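Malonyl CoA-acyl carrier protein transacylase (Mycobacterium tuberculosis, PDB 2QC3) catalyses transfer of the malonyl group from malonyl-CoA to holo-acyl carrier protein, a step of fatty acid biosynthesis. Local coordinates at residues A49-E52 against E53-D56; A114-R117 against G118-A122; L253-A256 against T257-E260. All coordinates share one frame; numbering follows the deposited sequence.

Contact 1 (A49-E52 against E53-D56); sequences ASTE and EITD
Ser50 O receives two backbone N-H groups at the start of the short helix 51-54. Ile54 N reaches it at 3.0 Å, nearly in line with the carbonyl, whereas Glu53 N, at 2.9 Å from Ser50 O, makes only a weak, strongly bent bond. The Glu53 N-H points more squarely at Ser50 OG, 3.2 Å away with an N-H...O angle of 156°. With chi1 at 64°, the Ser50 hydroxyl is folded back between its own N and carbonyl carbon, which brings OG over the first turn. The extended Glu53 side chain returns past Ala49, and a water joins its OE1, at 2.7 Å from the water oxygen, to Ser50 N. The same OE1 forms a salt bridge with Arg44, which fixes the carboxylate from outside the turn. At the other end of the turn Thr55 OG1 bonds to Thr51 O, at a separation so short that its exact value is doubtful. On the buried side Ile54 CG2 rests 3.6 Å from Ala49 CB, closing the turn with an apolar contact. Ser50 as N-cap, its water-relayed partner Glu53 and the Ala49-Ile54 pair together make a helix start resembling a capping box, accompanied by a hydrophobic staple.

Contact 2 (A114-R117 against G118-A122); sequences AATR and GAEMA. With ACY (acetic acid), chain B.
The guanidinium of Arg117 carries Met121 SD over one face and an oxygen of a bound acetate at its edge, in the plane of the group. SD lies 3.3 Å from Arg117 NH1, while Arg117 CG, farther back along the side chain, is 3.8 Å from the same sulfur. Acetate O takes a fairly straight bond from Arg117 NH1 (2.8 Å, N-H...O angle 160°) and a longer, weak one from Arg117 NH2, so a single oxygen sits across the two terminal nitrogens. NH1 also donates to Gln61 OE1 of helix 57-77, which further fixes the rotation of the group. Arg117 reaches this place by staying extended from CG to NE after leaving the helix with CG opposite its backbone N (chi1 -170°). Met121, one turn later, runs beside it in the same direction and turns at its last torsion, bringing CE within 4.0 Å of acetate O.

The scaffold is the alpha-helix 107-125, with regular bonds such as Met121 N to Arg117 O at 3.1 Å. It holds Arg117 beside His195 and close to Ser92, the probable catalytic pair. Acetate, probably from the crystallisation liquor, is bonded to Val93 N as well; its grip by Arg117 is consistent with the way FabD relatives use an arginine to hold the malonyl carboxylate.

Round the helix from this pocket, Thr116 and Glu120 lie side by side and point the same way, with Thr116 CG2 4.0 Å from Glu120 CG. A bend at chi2 (-53°) turns the Glu120 carboxylate aside after its CG has passed 3.2 Å from Thr116 O. Thr116 OG1 meanwhile bonds back to Ala112 O in the preceding turn.

Contact 3 (L253-A256 against T257-E260); sequences LCTA and TLRE
Four successive i to i+4 backbone bonds, running from Thr257 N to Leu253 O through to Glu260 N to Ala256 O, wind these residues into regular alpha-helix. They form the closing turns of helix 251-260, which precedes strand 263-268 of the parallel sheet in the alpha/beta core of the acyltransferase domain.

Thr257 lies on the buried side. Its OG1 is opposite the carbonyl carbon (chi1 -63°), a setting that places the hydroxyl alongside the previous turn, 3.0 Å from Leu253 O. The hydroxyl's hydrogen bond goes to Gly228 O, so the threonine ties the helix to a neighbouring part of the chain. Leu258 leans back over the same turn: its CG comes to 3.3 Å from Cys254 O, and CD1 to 3.9 Å from Thr255 CA, while the side chain also touches Leu223. The isobutyl group thus covers helical backbone on one hand and a loop on the other. Thr255 OG1 turns backwards to make a weak bond with Trp251 O.

The other side is more open. Arg259 CB packs 3.3 Å from Ala256 O, and its chain bends at chi3 (-43°), bringing the guanidinium back obliquely near Ala256. Its NH2 pairs with Glu282 OE2 in a salt bridge, linking this helix to helix 275-282. Glu260 is extended beyond CG and touches the previous turn chiefly through its aliphatic part, with CG lying 3.7 Å from Ala256 O.

The three contacts come in order along the chain, on helices 51-54, 107-125 and 251-260. Contacts 1 and 2 are neighbours, with centres 15 Å apart and nearest atoms about 5 Å apart, and helix 57-77 connects them: Asp56 of contact 1 caps its start, and residues of contact 2 pack on its flank. Contact 3 lies across the chain's centre, 33 Å from contact 1 and 28 Å from contact 2 between centres, next to the parallel sheet. Contact 2 alone places a side chain beside the probable catalytic residues Ser92 and His195; contact 1 starts a short helix, and contact 3 ends the helix leading into strand 263-268.

Contact 1 (A49-E52 against E53-D56)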
loop_
_atom_site.group_PDB
_atom_site.type_symbol
_atom_site.label_atom_id
_atom_site.label_comp_id
_atom_site.label_asym_id
_atom_site.label_seq_id
_atom_site.Cartn_x
_atom_site.Cartn_y
_atom_site.Cartn_z
ATOM N N ALA A 49 6.076 20.209 -3.068
ATOM C CA ALA A 49 5.679 19.633 -4.353
ATOM C C ALA A 49 4.166 19.628 -4.558
ATOM O O ALA A 49 3.397 19.537 -3.602
ATOM C CB ALA A 49 6.227 18.214 -4.483
ATOM N N SER A 50 3.750 19.723 -5.817
ATOM C CA SER A 50 2.333 19.733 -6.166
ATOM C C SER A 50 1.759 18.322 -6.217
ATOM O O SER A 50 2.454 17.366 -6.562
ATOM C CB SER A 50 2.134 20.402 -7.525
ATOM O OG SER A 50 2.773 19.655 -8.544
ATOM N N THR A 51 0.481 18.198 -5.874
ATOM C CA THR A 51 -0.189 16.906 -5.885
ATOM C C THR A 51 0.043 16.205 -7.218
ATOM O O THR A 51 0.107 14.979 -7.284
ATOM C CB THR A 51 -1.708 17.064 -5.661
ATOM O OG1 THR A 51 -1.945 17.565 -4.340
ATOM C CG2 THR A 51 -2.417 15.727 -5.821
ATOM N N GLU A 52 0.185 16.992 -8.277
ATOM C CA GLU A 52 0.402 16.450 -9.611
ATOM C C GLU A 52 1.789 15.837 -9.763
ATOM O O GLU A 52 1.936 14.747 -10.320
ATOM C CB GLU A 52 0.204 17.548 -10.658
ATOM C CG GLU A 52 -1.156 18.222 -10.586
ATOM C CD GLU A 52 -1.352 19.256 -11.674
ATOM O OE1 GLU A 52 -0.547 20.213 -11.736
ATOM O OE2 GLU A 52 -2.308 19.113 -12.466
ATOM N N GLU A 53 2.804 16.538 -9.269
ATOM C CA GLU A 53 4.169 16.041 -9.358
ATOM C C GLU A 53 4.360 14.796 -8.501
ATOM O O GLU A 53 5.114 13.893 -8.866
ATOM C CB GLU A 53 5.169 17.120 -8.922
ATOM C CG GLU A 53 6.563 16.565 -8.634
ATOM C CD GLU A 53 7.585 17.636 -8.308
ATOM O OE1 GLU A 53 7.229 18.619 -7.628
ATOM O OE2 GLU A 53 8.754 17.485 -8.721
ATOM N N ILE A 54 3.669 14.751 -7.366
ATOM C CA ILE A 54 3.779 13.624 -6.449
ATOM C C ILE A 54 2.925 12.425 -6.849
ATOM O O ILE A 54 3.060 11.340 -6.280
ATOM C CB ILE A 54 3.406 14.039 -5.019
ATOM C CG1 ILE A 54 1.941 14.478 -4.969
ATOM C CG2 ILE A 54 4.336 15.142 -4.544
ATOM C CD1 ILE A 54 1.415 14.713 -3.566
ATOM N N THR A 55 2.043 12.614 -7.825
ATOM C CA THR A 55 1.200 11.520 -8.280
ATOM C C THR A 55 2.018 10.601 -9.192
ATOM O O THR A 55 1.562 9.529 -9.588
ATOM C CB THR A 55 -0.042 12.052 -9.016
ATOM O OG1 THR A 55 -0.817 12.840 -8.105
ATOM C CG2 THR A 55 -0.905 10.906 -9.521
ATOM N N ASP A 56 3.232 11.035 -9.519
ATOM C CA ASP A 56 4.151 10.247 -10.340
ATOM C C ASP A 56 4.494 9.032 -9.475
ATOM O O ASP A 56 5.029 9.181 -8.380
ATOM C CB ASP A 56 5.409 11.068 -10.624
ATOM C CG ASP A 56 6.471 10.283 -11.363
ATOM O OD1 ASP A 56 7.545 10.864 -11.630
ATOM O OD2 ASP A 56 6.239 9.096 -11.677
HETATM O O HOH W 1 5.799 20.842 -7.319
#

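Contact 2 (A114-R117 against G118-A122)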
loop_
_atom_site.group_PDB
_atom_site.type_symbol
_atom_site.label_atom_id
_atom_site.label_comp_id
_atom_site.label_asym_id
_atom_site.label_seq_id
_atom_site.Cartn_x
_atom_site.Cartn_y
_atom_site.Cartn_z
ATOM N N ALA A 114 11.152 1.132 -1.841
ATOM C CA ALA A 114 9.929 1.681 -2.375
ATOM C C ALA A 114 10.271 2.589 -3.579
ATOM O O ALA A 114 9.582 2.568 -4.603
ATOM C CB ALA A 114 9.204 2.462 -1.270
ATOM N N ALA A 115 11.336 3.375 -3.463
ATOM C CA ALA A 115 11.747 4.257 -4.553
ATOM C C ALA A 115 12.125 3.440 -5.795
ATOM O O ALA A 115 11.869 3.853 -6.927
ATOM C CB ALA A 115 12.927 5.120 -4.112
ATOM N N THR A 116 12.738 2.281 -5.581
ATOM C CA THR A 116 13.121 1.410 -6.687
ATOM C C THR A 116 11.865 0.836 -7.334
ATOM O O THR A 116 11.761 0.758 -8.559
ATOM C CB THR A 116 13.995 0.243 -6.209
ATOM O OG1 THR A 116 15.247 0.749 -5.749
ATOM C CG2 THR A 116 14.245 -0.739 -7.343
ATOM N N ARG A 117 10.919 0.431 -6.492
ATOM C CA ARG A 117 9.661 -0.136 -6.960
ATOM C C ARG A 117 8.956 0.889 -7.844
ATOM O O ARG A 117 8.370 0.545 -8.863
ATOM C CB ARG A 117 8.776 -0.503 -5.755
ATOM C CG ARG A 117 7.531 -1.325 -6.085
ATOM C CD ARG A 117 6.840 -1.763 -4.790
ATOM N NE ARG A 117 5.743 -2.705 -4.999
ATOM C CZ ARG A 117 4.541 -2.378 -5.464
ATOM N NH1 ARG A 117 4.260 -1.125 -5.781
ATOM N NH2 ARG A 117 3.614 -3.312 -5.606
ATOM N N GLY A 118 9.026 2.154 -7.451
ATOM C CA GLY A 118 8.381 3.198 -8.229
ATOM C C GLY A 118 9.057 3.481 -9.557
ATOM O O GLY A 118 8.393 3.567 -10.593
ATOM N N ALA A 119 10.375 3.640 -9.528
ATOM C CA ALA A 119 11.141 3.912 -10.741
ATOM C C ALA A 119 11.008 2.766 -11.735
ATOM O O ALA A 119 10.860 2.994 -12.935
ATOM C CB ALA A 119 12.617 4.133 -10.395
ATOM N N GLU A 120 11.070 1.533 -11.238
ATOM C CA GLU A 120 10.949 0.367 -12.109
ATOM C C GLU A 120 9.555 0.228 -12.718
ATOM O O GLU A 120 9.416 -0.081 -13.902
ATOM C CB GLU A 120 11.296 -0.911 -11.349
ATOM C CG GLU A 120 12.761 -1.048 -11.026
ATOM C CD GLU A 120 13.641 -0.894 -12.253
ATOM O OE1 GLU A 120 13.356 -1.536 -13.282
ATOM O OE2 GLU A 120 14.623 -0.129 -12.190
ATOM N N MET A 121 8.520 0.453 -11.915
ATOM C CA MET A 121 7.161 0.337 -12.427
ATOM C C MET A 121 6.876 1.467 -13.417
ATOM O O MET A 121 6.188 1.264 -14.421
ATOM C CB MET A 121 6.153 0.348 -11.276
ATOM C CG MET A 121 6.145 -0.938 -10.443
ATOM S SD MET A 121 5.058 -0.849 -8.990
ATOM C CE MET A 121 3.471 -0.614 -9.773
ATOM N N ALA A 122 7.413 2.651 -13.137
ATOM C CA ALA A 122 7.231 3.794 -14.034
ATOM C C ALA A 122 7.751 3.369 -15.408
ATOM O O ALA A 122 7.100 3.573 -16.430
ATOM C CB ALA A 122 8.019 4.994 -13.517
HETATM C C ACY B . 0.872 0.119 -5.897
HETATM O O ACY B . 1.527 -0.834 -6.278
HETATM O OXT ACY B . 1.173 0.737 -4.741
HETATM C CH3 ACY B . -0.287 0.619 -6.714
#

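Contact 3 (L253-A256 against T257-E260)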
loop_
_atom_site.group_PDB
_atom_site.type_symbol
_atom_site.label_atom_id
_atom_site.label_comp_id
_atom_site.label_asym_id
_atom_site.label_seq_id
_atom_site.Cartn_x
_atom_site.Cartn_y
_atom_site.Cartn_z
ATOM N N LEU A 253 -8.961 -10.778 1.177
ATOM C CA LEU A 253 -8.495 -11.940 1.923
ATOM C C LEU A 253 -7.728 -11.510 3.179
ATOM O O LEU A 253 -7.732 -12.207 4.193
ATOM C CB LEU A 253 -7.609 -12.828 1.031
ATOM C CG LEU A 253 -8.293 -13.412 -0.214
ATOM C CD1 LEU A 253 -7.340 -14.361 -0.946
ATOM C CD2 LEU A 253 -9.567 -14.163 0.207
ATOM N N CYS A 254 -7.082 -10.352 3.123
ATOM C CA CYS A 254 -6.341 -9.875 4.275
ATOM C C CYS A 254 -7.306 -9.510 5.404
ATOM O O CYS A 254 -7.092 -9.868 6.561
ATOM C CB CYS A 254 -5.488 -8.651 3.903
ATOM S SG CYS A 254 -4.046 -9.016 2.866
ATOM N N THR A 255 -8.376 -8.804 5.064
ATOM C CA THR A 255 -9.334 -8.403 6.077
ATOM C C THR A 255 -10.058 -9.625 6.632
ATOM O O THR A 255 -10.419 -9.655 7.805
ATOM C CB THR A 255 -10.355 -7.416 5.517
ATOM O OG1 THR A 255 -9.671 -6.327 4.886
ATOM C CG2 THR A 255 -11.212 -6.876 6.639
ATOM N N ALA A 256 -10.270 -10.628 5.783
ATOM C CA ALA A 256 -10.928 -11.862 6.209
ATOM C C ALA A 256 -10.044 -12.520 7.263
ATOM O O ALA A 256 -10.535 -13.097 8.232
ATOM C CB ALA A 256 -11.118 -12.805 5.015
ATOM N N THR A 257 -8.734 -12.421 7.075
ATOM C CA THR A 257 -7.794 -12.996 8.028
ATOM C C THR A 257 -7.796 -12.207 9.337
ATOM O O THR A 257 -7.624 -12.776 10.415
ATOM C CB THR A 257 -6.366 -13.027 7.448
ATOM O OG1 THR A 257 -6.340 -13.888 6.299
ATOM C CG2 THR A 257 -5.375 -13.544 8.493
ATOM N N LEU A 258 -7.984 -10.896 9.243
ATOM C CA LEU A 258 -8.026 -10.057 10.437
ATOM C C LEU A 258 -9.217 -10.489 11.288
ATOM O O LEU A 258 -9.131 -10.552 12.514
ATOM C CB LEU A 258 -8.173 -8.583 10.053
ATOM C CG LEU A 258 -7.001 -7.983 9.270
ATOM C CD1 LEU A 258 -7.328 -6.548 8.863
ATOM C CD2 LEU A 258 -5.742 -8.028 10.135
ATOM N N ARG A 259 -10.321 -10.794 10.616
ATOM C CA ARG A 259 -11.541 -11.233 11.282
ATOM C C ARG A 259 -11.251 -12.513 12.070
ATOM O O ARG A 259 -11.707 -12.677 13.206
ATOM C CB ARG A 259 -12.634 -11.489 10.240
ATOM C CG ARG A 259 -14.052 -11.405 10.777
ATOM C CD ARG A 259 -15.075 -11.684 9.686
ATOM N NE ARG A 259 -14.743 -11.009 8.433
ATOM C CZ ARG A 259 -15.518 -11.012 7.350
ATOM N NH1 ARG A 259 -16.681 -11.652 7.364
ATOM N NH2 ARG A 259 -15.123 -10.392 6.246
ATOM N N GLU A 260 -10.483 -13.413 11.461
ATOM C CA GLU A 260 -10.118 -14.671 12.104
ATOM C C GLU A 260 -9.453 -14.435 13.456
ATOM O O GLU A 260 -9.673 -15.186 14.404
ATOM C CB GLU A 260 -9.173 -15.472 11.209
ATOM C CG GLU A 260 -9.866 -16.254 10.110
ATOM C CD GLU A 260 -8.878 -17.003 9.237
ATOM O OE1 GLU A 260 -7.941 -17.612 9.796
ATOM O OE2 GLU A 260 -9.040 -16.989 7.998
#